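PDB 2FGQ: outer membrane porin protein 32 from Delftia acidovorans, which forms anion-selective channels across the outer membrane as a homotrimeric porin and is captured here with bound D-malate. Local coordinates for residues T286-N291 with V326-A331. Sequence-based numbering, arbitrary orientation.
Sequences TALYGN and VGIRHA. With SO4 (sulfate ion), chain F.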
loop_
_atom_site.group_PDB
_atom_site.type_symbol
_atom_site.label_atom_id
_atom_site.label_comp_id
_atom_site.label_asym_id
_atom_site.label_seq_id
_atom_site.Cartn_x
_atom_site.Cartn_y
_atom_site.Cartn_z
ATOM N N THR A 286 -8.164 16.934 -18.354
ATOM C CA THR A 286 -7.866 15.782 -19.213
ATOM C C THR A 286 -7.137 16.225 -20.500
ATOM O O THR A 286 -7.619 17.103 -21.210
ATOM C CB THR A 286 -9.159 15.096 -19.626
ATOM O OG1 THR A 286 -9.818 14.618 -18.438
ATOM C CG2 THR A 286 -8.862 13.884 -20.452
ATOM N N ALA A 287 -5.993 15.619 -20.780
ATOM C CA ALA A 287 -5.218 15.930 -21.983
ATOM C C ALA A 287 -4.746 14.670 -22.659
ATOM O O ALA A 287 -4.502 13.652 -22.018
ATOM C CB ALA A 287 -4.004 16.772 -21.614
ATOM N N LEU A 288 -4.647 14.740 -23.981
ATOM C CA LEU A 288 -3.913 13.769 -24.772
ATOM C C LEU A 288 -2.528 14.348 -25.041
ATOM O O LEU A 288 -2.362 15.560 -25.162
ATOM C CB LEU A 288 -4.666 13.514 -26.073
ATOM C CG LEU A 288 -5.760 12.478 -26.215
ATOM C CD1 LEU A 288 -6.286 11.839 -25.000
ATOM C CD2 LEU A 288 -6.791 12.819 -27.373
ATOM N N TYR A 289 -1.533 13.494 -25.178
ATOM C CA TYR A 289 -0.193 13.989 -25.414
ATOM C C TYR A 289 0.643 13.033 -26.207
ATOM O O TYR A 289 0.355 11.850 -26.303
ATOM C CB TYR A 289 0.519 14.311 -24.082
ATOM C CG TYR A 289 0.813 13.076 -23.243
ATOM C CD1 TYR A 289 -0.062 12.635 -22.266
ATOM C CD2 TYR A 289 1.962 12.342 -23.450
ATOM C CE1 TYR A 289 0.199 11.481 -21.524
ATOM C CE2 TYR A 289 2.227 11.184 -22.727
ATOM C CZ TYR A 289 1.371 10.778 -21.725
ATOM O OH TYR A 289 1.682 9.661 -20.988
ATOM N N GLY A 290 1.695 13.580 -26.806
ATOM C CA GLY A 290 2.715 12.803 -27.473
ATOM C C GLY A 290 4.085 13.384 -27.258
ATOM O O GLY A 290 4.241 14.606 -27.256
ATOM N N ASN A 291 5.048 12.501 -27.041
ATOM C CA ASN A 291 6.452 12.841 -26.900
ATOM C C ASN A 291 7.257 12.038 -27.911
ATOM O O ASN A 291 6.995 10.839 -28.085
ATOM C CB ASN A 291 6.952 12.446 -25.512
ATOM C CG ASN A 291 6.257 13.150 -24.401
ATOM O OD1 ASN A 291 6.037 12.542 -23.318
ATOM N ND2 ASN A 291 6.001 14.412 -24.569
ATOM N N VAL A 326 2.694 8.085 -26.445
ATOM C CA VAL A 326 1.423 8.734 -26.738
ATOM C C VAL A 326 0.448 8.260 -25.658
ATOM O O VAL A 326 0.313 7.076 -25.446
ATOM C CB VAL A 326 0.904 8.328 -28.127
ATOM C CG1 VAL A 326 -0.496 8.845 -28.380
ATOM C CG2 VAL A 326 1.844 8.855 -29.233
ATOM N N GLY A 327 -0.249 9.189 -25.042
ATOM C CA GLY A 327 -1.027 8.856 -23.857
ATOM C C GLY A 327 -2.101 9.855 -23.500
ATOM O O GLY A 327 -2.391 10.803 -24.226
ATOM N N ILE A 328 -2.718 9.589 -22.353
ATOM C CA ILE A 328 -3.763 10.415 -21.791
ATOM C C ILE A 328 -3.361 10.698 -20.357
ATOM O O ILE A 328 -2.866 9.816 -19.637
ATOM C CB ILE A 328 -5.152 9.707 -21.877
ATOM C CG1 ILE A 328 -6.266 10.573 -21.261
ATOM C CG2 ILE A 328 -5.180 8.347 -21.231
ATOM C CD1 ILE A 328 -7.674 10.120 -21.597
ATOM N N ARG A 329 -3.606 11.936 -19.949
ATOM C CA ARG A 329 -3.415 12.325 -18.560
ATOM C C ARG A 329 -4.753 12.821 -18.034
ATOM O O ARG A 329 -5.355 13.730 -18.604
ATOM C CB ARG A 329 -2.376 13.442 -18.522
ATOM C CG ARG A 329 -2.278 14.120 -17.192
ATOM C CD ARG A 329 -2.622 15.601 -17.408
ATOM N NE ARG A 329 -1.348 16.068 -17.579
ATOM C CZ ARG A 329 -0.821 17.155 -18.198
ATOM N NH1 ARG A 329 -1.444 18.137 -18.903
ATOM N NH2 ARG A 329 0.482 17.247 -18.061
ATOM N N HIS A 330 -5.212 12.249 -16.931
ATOM C CA HIS A 330 -6.477 12.626 -16.328
ATOM C C HIS A 330 -6.226 12.968 -14.861
ATOM O O HIS A 330 -5.858 12.100 -14.057
ATOM C CB HIS A 330 -7.512 11.533 -16.416
ATOM C CG HIS A 330 -8.816 11.952 -15.854
ATOM N ND1 HIS A 330 -9.358 11.433 -14.694
ATOM C CD2 HIS A 330 -9.668 12.910 -16.272
ATOM C CE1 HIS A 330 -10.508 12.058 -14.448
ATOM N NE2 HIS A 330 -10.728 12.933 -15.404
ATOM N N ALA A 331 -6.465 14.220 -14.532
ATOM C CA ALA A 331 -6.330 14.719 -13.152
ATOM C C ALA A 331 -7.681 14.706 -12.478
ATOM O O ALA A 331 -8.706 14.904 -13.128
ATOM C CB ALA A 331 -5.782 16.139 -13.153
HETATM S S SO4 F . 1.895 20.553 -19.384
HETATM O O1 SO4 F . 0.510 20.574 -19.872
HETATM O O2 SO4 F . 2.790 21.139 -20.395
HETATM O O3 SO4 F . 1.978 21.377 -18.171
HETATM O O4 SO4 F . 2.314 19.180 -19.075
#
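Tyr-289 lays its ring across the backbone of Gly-327, its hydrogen-bonded partner on the antiparallel neighbour. Gly-327 CA stands 4.0 Å from the ring centroid, 23° off the normal, a CH-pi contact displaced toward the rim. Chi1 of 67° sets Tyr-289 CG between the backbone N and the carbonyl carbon; a CB on Gly-327 would collide with Tyr-289 OH, consistent with a glycine opposite this ring. The hydroxyl goes on to hydrogen-bond Asp-11 and Asn-13 on strand 4-17. An alanine in place of Tyr-289 would probably cost Gly-327 CA its CH-pi contact and Asp-11 its phenol partner.

Arg-329, on the same face, starts with CG anti to its backbone N, and bends at chi2 and chi3 bring the chain round beside Ala-287. Arg-329 NH1 lies 4.0 Å from Ala-287 CB. The guanidinium turns its edge to a sulfate, probably from the crystallisation liquor, and hydrogen-bonds it through NH2 to O4 (2.8 Å) and more loosely through NH1 to O1 (3.3 Å). On the other face Leu-288 CD1 packs 3.9 Å from Ile-328 CG1, the two side chains crossing obliquely, while Ile-328 also packs on Val-79 of the second subunit.

Paired backbone bonds join Ala-287 to Arg-329, where Arg-329 N lies 2.8 Å from Ala-287 O, and Tyr-289 to Gly-327. This antiparallel ladder, with side chains alternating between faces, joins the last two strands of the 16-stranded porin barrel.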